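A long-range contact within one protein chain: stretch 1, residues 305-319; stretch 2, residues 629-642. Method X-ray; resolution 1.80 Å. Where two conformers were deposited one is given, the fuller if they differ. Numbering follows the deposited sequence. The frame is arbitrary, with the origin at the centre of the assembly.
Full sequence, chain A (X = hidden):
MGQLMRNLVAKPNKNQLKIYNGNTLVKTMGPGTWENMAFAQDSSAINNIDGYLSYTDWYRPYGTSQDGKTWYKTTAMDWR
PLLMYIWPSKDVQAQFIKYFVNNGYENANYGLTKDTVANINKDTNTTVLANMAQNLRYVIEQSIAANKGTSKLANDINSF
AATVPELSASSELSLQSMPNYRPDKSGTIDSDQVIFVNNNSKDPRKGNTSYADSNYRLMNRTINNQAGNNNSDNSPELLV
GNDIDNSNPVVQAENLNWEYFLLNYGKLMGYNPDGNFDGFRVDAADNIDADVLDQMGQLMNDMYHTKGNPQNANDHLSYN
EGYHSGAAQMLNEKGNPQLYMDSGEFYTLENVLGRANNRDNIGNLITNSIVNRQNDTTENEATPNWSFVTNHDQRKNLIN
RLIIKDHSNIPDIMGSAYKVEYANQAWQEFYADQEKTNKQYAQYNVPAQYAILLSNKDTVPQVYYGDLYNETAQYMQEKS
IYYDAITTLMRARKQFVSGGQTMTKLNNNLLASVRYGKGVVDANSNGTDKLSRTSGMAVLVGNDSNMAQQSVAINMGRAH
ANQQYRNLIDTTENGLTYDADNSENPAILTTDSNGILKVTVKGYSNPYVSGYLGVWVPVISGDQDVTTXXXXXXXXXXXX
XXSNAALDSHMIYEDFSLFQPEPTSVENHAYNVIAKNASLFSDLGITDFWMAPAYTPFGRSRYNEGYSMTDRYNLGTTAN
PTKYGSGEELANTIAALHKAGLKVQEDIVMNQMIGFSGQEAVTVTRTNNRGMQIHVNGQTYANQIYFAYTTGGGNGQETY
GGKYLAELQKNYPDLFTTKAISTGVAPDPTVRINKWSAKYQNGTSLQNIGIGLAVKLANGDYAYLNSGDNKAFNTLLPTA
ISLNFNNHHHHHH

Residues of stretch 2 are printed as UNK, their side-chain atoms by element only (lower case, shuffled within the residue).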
# COMPACT_ATOMS: atom_id res chain seq x y z
N HIS A 305 9.51 -20.37 18.57
CA HIS A 305 10.91 -20.77 18.72
C HIS A 305 11.63 -20.90 17.36
O HIS A 305 12.09 -21.96 16.94
CB HIS A 305 11.00 -22.04 19.55
CG HIS A 305 10.20 -21.97 20.80
ND1 HIS A 305 10.56 -21.17 21.86
CD2 HIS A 305 9.04 -22.57 21.15
CE1 HIS A 305 9.67 -21.31 22.83
NE2 HIS A 305 8.74 -22.15 22.42
N THR A 306 11.69 -19.75 16.70
CA THR A 306 12.17 -19.63 15.34
C THR A 306 13.69 -19.42 15.28
O THR A 306 14.35 -19.97 14.42
CB THR A 306 11.49 -18.45 14.63
OG1 THR A 306 11.60 -17.29 15.46
CG2 THR A 306 10.03 -18.74 14.39
N LYS A 307 14.21 -18.60 16.19
CA LYS A 307 15.63 -18.28 16.20
C LYS A 307 16.44 -19.54 16.54
O LYS A 307 16.15 -20.23 17.53
CB LYS A 307 15.90 -17.15 17.20
CG LYS A 307 17.28 -16.52 17.08
CD LYS A 307 17.38 -15.27 17.95
CE LYS A 307 18.75 -14.61 17.82
NZ LYS A 307 18.84 -13.37 18.62
N GLY A 308 17.42 -19.86 15.70
CA GLY A 308 18.24 -21.07 15.88
C GLY A 308 17.61 -22.40 15.50
O GLY A 308 18.24 -23.45 15.70
N ASN A 309 16.39 -22.37 14.96
CA ASN A 309 15.63 -23.56 14.59
C ASN A 309 15.03 -23.33 13.20
O ASN A 309 13.91 -22.80 13.08
CB ASN A 309 14.55 -23.84 15.65
CG ASN A 309 15.12 -24.06 17.04
OD1 ASN A 309 16.01 -24.88 17.24
ND2 ASN A 309 14.61 -23.32 18.02
N PRO A 310 15.79 -23.65 12.13
CA PRO A 310 15.36 -23.39 10.75
C PRO A 310 14.00 -23.94 10.36
O PRO A 310 13.26 -23.28 9.61
CB PRO A 310 16.48 -24.03 9.91
CG PRO A 310 17.69 -23.91 10.77
CD PRO A 310 17.19 -24.15 12.16
N GLN A 311 13.64 -25.12 10.89
CA GLN A 311 12.33 -25.70 10.61
C GLN A 311 11.19 -24.79 11.09
O GLN A 311 10.22 -24.55 10.35
CB GLN A 311 12.20 -27.11 11.22
CG GLN A 311 10.88 -27.86 10.94
CD GLN A 311 10.63 -28.13 9.46
OE1 GLN A 311 9.69 -27.58 8.87
NE2 GLN A 311 11.48 -28.96 8.84
N ASN A 312 11.31 -24.30 12.33
CA ASN A 312 10.29 -23.42 12.90
C ASN A 312 10.29 -22.05 12.21
O ASN A 312 9.24 -21.51 11.90
CB ASN A 312 10.50 -23.24 14.42
CG ASN A 312 10.26 -24.50 15.21
OD1 ASN A 312 9.62 -25.45 14.73
ND2 ASN A 312 10.72 -24.51 16.43
N ALA A 313 11.48 -21.49 11.97
CA ALA A 313 11.59 -20.20 11.28
C ALA A 313 10.93 -20.26 9.89
O ALA A 313 10.09 -19.42 9.55
CB ALA A 313 13.04 -19.77 11.16
N ASN A 314 11.27 -21.28 9.12
CA ASN A 314 10.77 -21.44 7.74
C ASN A 314 9.25 -21.76 7.67
O ASN A 314 8.57 -21.30 6.75
CB ASN A 314 11.60 -22.47 6.98
CG ASN A 314 13.06 -22.03 6.76
OD1 ASN A 314 13.48 -20.97 7.21
ND2 ASN A 314 13.84 -22.87 6.08
N ASP A 315 8.74 -22.51 8.64
CA ASP A 315 7.28 -22.73 8.77
C ASP A 315 6.51 -21.43 9.03
O ASP A 315 5.30 -21.36 8.77
CB ASP A 315 6.96 -23.73 9.88
CG ASP A 315 7.22 -25.19 9.48
OD1 ASP A 315 7.41 -25.50 8.30
OD2 ASP A 315 7.25 -26.05 10.39
N HIS A 316 7.20 -20.40 9.54
CA HIS A 316 6.59 -19.09 9.80
C HIS A 316 7.25 -18.00 8.96
O HIS A 316 7.53 -16.90 9.43
CB HIS A 316 6.63 -18.81 11.31
CG HIS A 316 5.83 -19.80 12.11
ND1 HIS A 316 4.46 -19.71 12.22
CD2 HIS A 316 6.20 -20.92 12.78
CE1 HIS A 316 4.01 -20.73 12.94
NE2 HIS A 316 5.05 -21.47 13.29
N LEU A 317 7.46 -18.32 7.68
CA LEU A 317 8.14 -17.42 6.75
C LEU A 317 7.54 -16.05 6.80
O LEU A 317 6.32 -15.91 6.66
CB LEU A 317 8.05 -17.96 5.32
CG LEU A 317 8.99 -17.33 4.29
CD1 LEU A 317 10.46 -17.61 4.63
CD2 LEU A 317 8.65 -17.81 2.88
N SER A 318 8.37 -15.04 7.03
CA SER A 318 7.95 -13.65 6.98
C SER A 318 8.94 -12.83 6.14
O SER A 318 10.14 -13.12 6.12
CB SER A 318 7.80 -13.08 8.41
OG SER A 318 6.79 -13.79 9.13
N TYR A 319 8.42 -11.82 5.45
CA TYR A 319 9.19 -11.09 4.44
C TYR A 319 8.75 -9.64 4.33
O TYR A 319 7.52 -9.36 4.31
CB TYR A 319 9.13 -11.81 3.07
CG TYR A 319 7.81 -12.48 2.68
CD1 TYR A 319 7.51 -13.77 3.13
CD2 TYR A 319 6.92 -11.87 1.80
CE1 TYR A 319 6.32 -14.41 2.77
CE2 TYR A 319 5.73 -12.50 1.43
CZ TYR A 319 5.44 -13.78 1.91
OH TYR A 319 4.26 -14.42 1.54
N UNK A 629 15.07 -30.49 3.36
CA UNK A 629 14.35 -30.33 4.64
C UNK A 629 15.18 -29.45 5.59
O UNK A 629 16.41 -29.58 5.65
n UNK A 629 12.12 -31.93 3.75
c UNK A 629 13.08 -32.55 4.45
o UNK A 629 13.22 -33.78 4.43
c UNK A 629 14.02 -31.68 5.29
N UNK A 630 14.51 -28.54 6.28
CA UNK A 630 15.18 -27.59 7.17
C UNK A 630 15.90 -28.25 8.35
O UNK A 630 16.83 -27.66 8.90
c UNK A 630 14.18 -26.54 7.67
N UNK A 631 15.48 -29.45 8.74
CA UNK A 631 16.16 -30.22 9.79
C UNK A 631 17.57 -30.65 9.37
O UNK A 631 18.38 -30.99 10.22
c UNK A 631 15.34 -31.46 10.20
o UNK A 631 15.23 -32.39 9.14
N UNK A 632 17.86 -30.63 8.06
CA UNK A 632 19.16 -31.08 7.52
C UNK A 632 20.15 -29.98 7.13
O UNK A 632 21.20 -30.28 6.53
o UNK A 632 17.28 -33.66 5.84
c UNK A 632 18.10 -33.22 6.67
o UNK A 632 18.28 -33.75 7.79
c UNK A 632 18.90 -31.99 6.30
N UNK A 633 19.85 -28.72 7.47
CA UNK A 633 20.77 -27.63 7.17
C UNK A 633 21.40 -27.15 8.46
O UNK A 633 20.98 -27.54 9.54
c UNK A 633 19.61 -26.94 5.05
c UNK A 633 18.94 -25.86 7.22
c UNK A 633 20.09 -26.46 6.42
N UNK A 634 22.41 -26.29 8.34
CA UNK A 634 23.12 -25.78 9.51
C UNK A 634 22.18 -24.87 10.29
O UNK A 634 21.47 -24.07 9.68
c UNK A 634 25.05 -24.32 10.31
c UNK A 634 25.41 -25.99 8.46
c UNK A 634 24.42 -25.02 9.11
N UNK A 635 22.14 -25.02 11.61
CA UNK A 635 21.36 -24.13 12.47
C UNK A 635 22.34 -23.22 13.19
O UNK A 635 23.43 -23.64 13.57
c UNK A 635 20.54 -24.92 13.46
N UNK A 636 21.98 -21.95 13.32
CA UNK A 636 22.85 -20.96 13.94
C UNK A 636 22.04 -20.24 14.98
O UNK A 636 21.03 -19.61 14.64
c UNK A 636 23.37 -20.01 12.87
o UNK A 636 24.40 -18.66 14.60
n UNK A 636 25.18 -18.47 12.50
c UNK A 636 24.37 -18.99 13.41
N UNK A 637 22.47 -20.29 16.25
CA UNK A 637 21.72 -19.68 17.35
C UNK A 637 21.49 -18.18 17.20
O UNK A 637 20.58 -17.65 17.80
c UNK A 637 22.36 -19.97 18.73
c UNK A 637 25.79 -18.97 20.30
c UNK A 637 23.70 -19.27 18.95
n UNK A 637 25.57 -17.73 21.10
c UNK A 637 24.50 -19.80 20.14
N UNK A 638 22.34 -17.50 16.44
CA UNK A 638 22.25 -16.06 16.25
C UNK A 638 21.38 -15.69 15.04
O UNK A 638 21.15 -14.49 14.81
c UNK A 638 24.72 -15.35 18.38
o UNK A 638 23.74 -14.64 18.71
c UNK A 638 24.84 -15.85 16.95
c UNK A 638 23.66 -15.45 16.04
o UNK A 638 25.64 -15.66 19.19
N UNK A 639 20.89 -16.68 14.29
CA UNK A 639 20.10 -16.41 13.10
C UNK A 639 18.69 -16.99 13.16
O UNK A 639 18.46 -18.08 13.69
c UNK A 639 22.18 -16.31 11.56
c UNK A 639 22.06 -14.82 11.29
c UNK A 639 20.82 -16.94 11.85
n UNK A 639 23.06 -12.80 10.16
c UNK A 639 23.30 -14.21 10.64
N UNK A 640 17.77 -16.28 12.54
CA UNK A 640 16.41 -16.77 12.29
C UNK A 640 16.34 -17.30 10.85
O UNK A 640 16.37 -18.53 10.64
c UNK A 640 13.97 -16.08 12.33
o UNK A 640 15.50 -15.38 14.04
c UNK A 640 15.40 -15.67 12.63
N UNK A 641 16.30 -16.42 9.85
CA UNK A 641 16.42 -16.89 8.45
C UNK A 641 17.88 -17.04 8.02
O UNK A 641 18.73 -16.26 8.41
c UNK A 641 14.13 -16.17 7.75
c UNK A 641 13.49 -17.39 7.54
c UNK A 641 15.59 -16.04 7.49
c UNK A 641 12.15 -17.54 7.84
c UNK A 641 13.41 -15.13 8.33
c UNK A 641 12.08 -15.29 8.64
c UNK A 641 11.45 -16.50 8.39
N UNK A 642 18.13 -18.11 7.27
CA UNK A 642 19.43 -18.43 6.71
C UNK A 642 19.20 -18.78 5.24
O UNK A 642 18.30 -19.57 4.93
o UNK A 642 20.27 -21.85 9.21
o UNK A 642 21.90 -20.70 10.13
c UNK A 642 20.00 -19.64 7.39
c UNK A 642 20.27 -19.50 8.88
c UNK A 642 20.86 -20.77 9.45
O HOH W 1 16.43 -20.67 12.37
O HOH W 2 16.85 -22.34 6.31
O HOH W 3 16.04 -20.23 8.01

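Position 629 has four side-chain atoms: two carbons, the second carrying one oxygen and one nitrogen. They make no contact with stretch 1. This is Asn 629.

Position 630 has a single carbon. It points toward stretch 1, with CB 3.7 Å from Pro 310 C and 3.6 Å from Gln 311 N. It is Ala 630.

Position 631 has one carbon and one oxygen, set sideways to stretch 1. It is Ser 631.

Position 632 has two carbons, the second carrying two oxygens, out of reach of stretch 1. It is Asp 632.

Position 633 has one carbon bearing two more, and points toward Pro 310. It is Val 633; its CG2 lies 4.1 Å from Pro 310 CB.

Position 634 has the same branched three carbons, but they point away. It is Val 634.

Position 635 has one carbon, with CB 3.7 Å from Pro 310 CD and 3.5 Å from Gly 308 O. It is Ala 635.

Position 636 has two carbons, the second with one oxygen and one nitrogen, pointing away. It is Asn 636.

Position 637 has four carbons in a row ending in nitrogen, pointing away. It is Lys 637. Its CA lies 4.0 Å from Gly 308 CA.

Position 638 has three carbons, the third with two oxygens, pointing away from stretch 1. It is Glu 638; its OE2 forms a salt bridge with Lys 637 NZ.

Position 639 has four carbons ending in nitrogen, pointing away. It is Lys 639, which meets stretch 1 through its backbone.

Position 640 has one carbon carrying an oxygen and a carbon. The oxygen is 3.6 Å from Lys 307 CA. It is Thr 640; its CG2 is 4.0 Å from Ala 313 CB.

Position 641 has one carbon and a six-carbon ring reaching Ala 313, Asn 314 and Leu 317. It is Phe 641. CE1 is 3.6 Å from Leu 317 CD1, and Asn 314 OD1 lies at the ring edge.

Position 642 has three carbons, the third with two oxygens. It is Glu 642; its OE1 is 3.7 Å from Pro 310 CG.

The two stretches bury 777 Å². One direct hydrogen bond joins them, from Gly 308 N to Lys 639 O at 2.9 Å. Apolar packing on Pro 310, Ala 313 and Leu 317 adds to it. Water 3 links Asn 314 OD1 to Glu 642 N.

Stretch 2 (629-642) NASDVVANKEKTFE
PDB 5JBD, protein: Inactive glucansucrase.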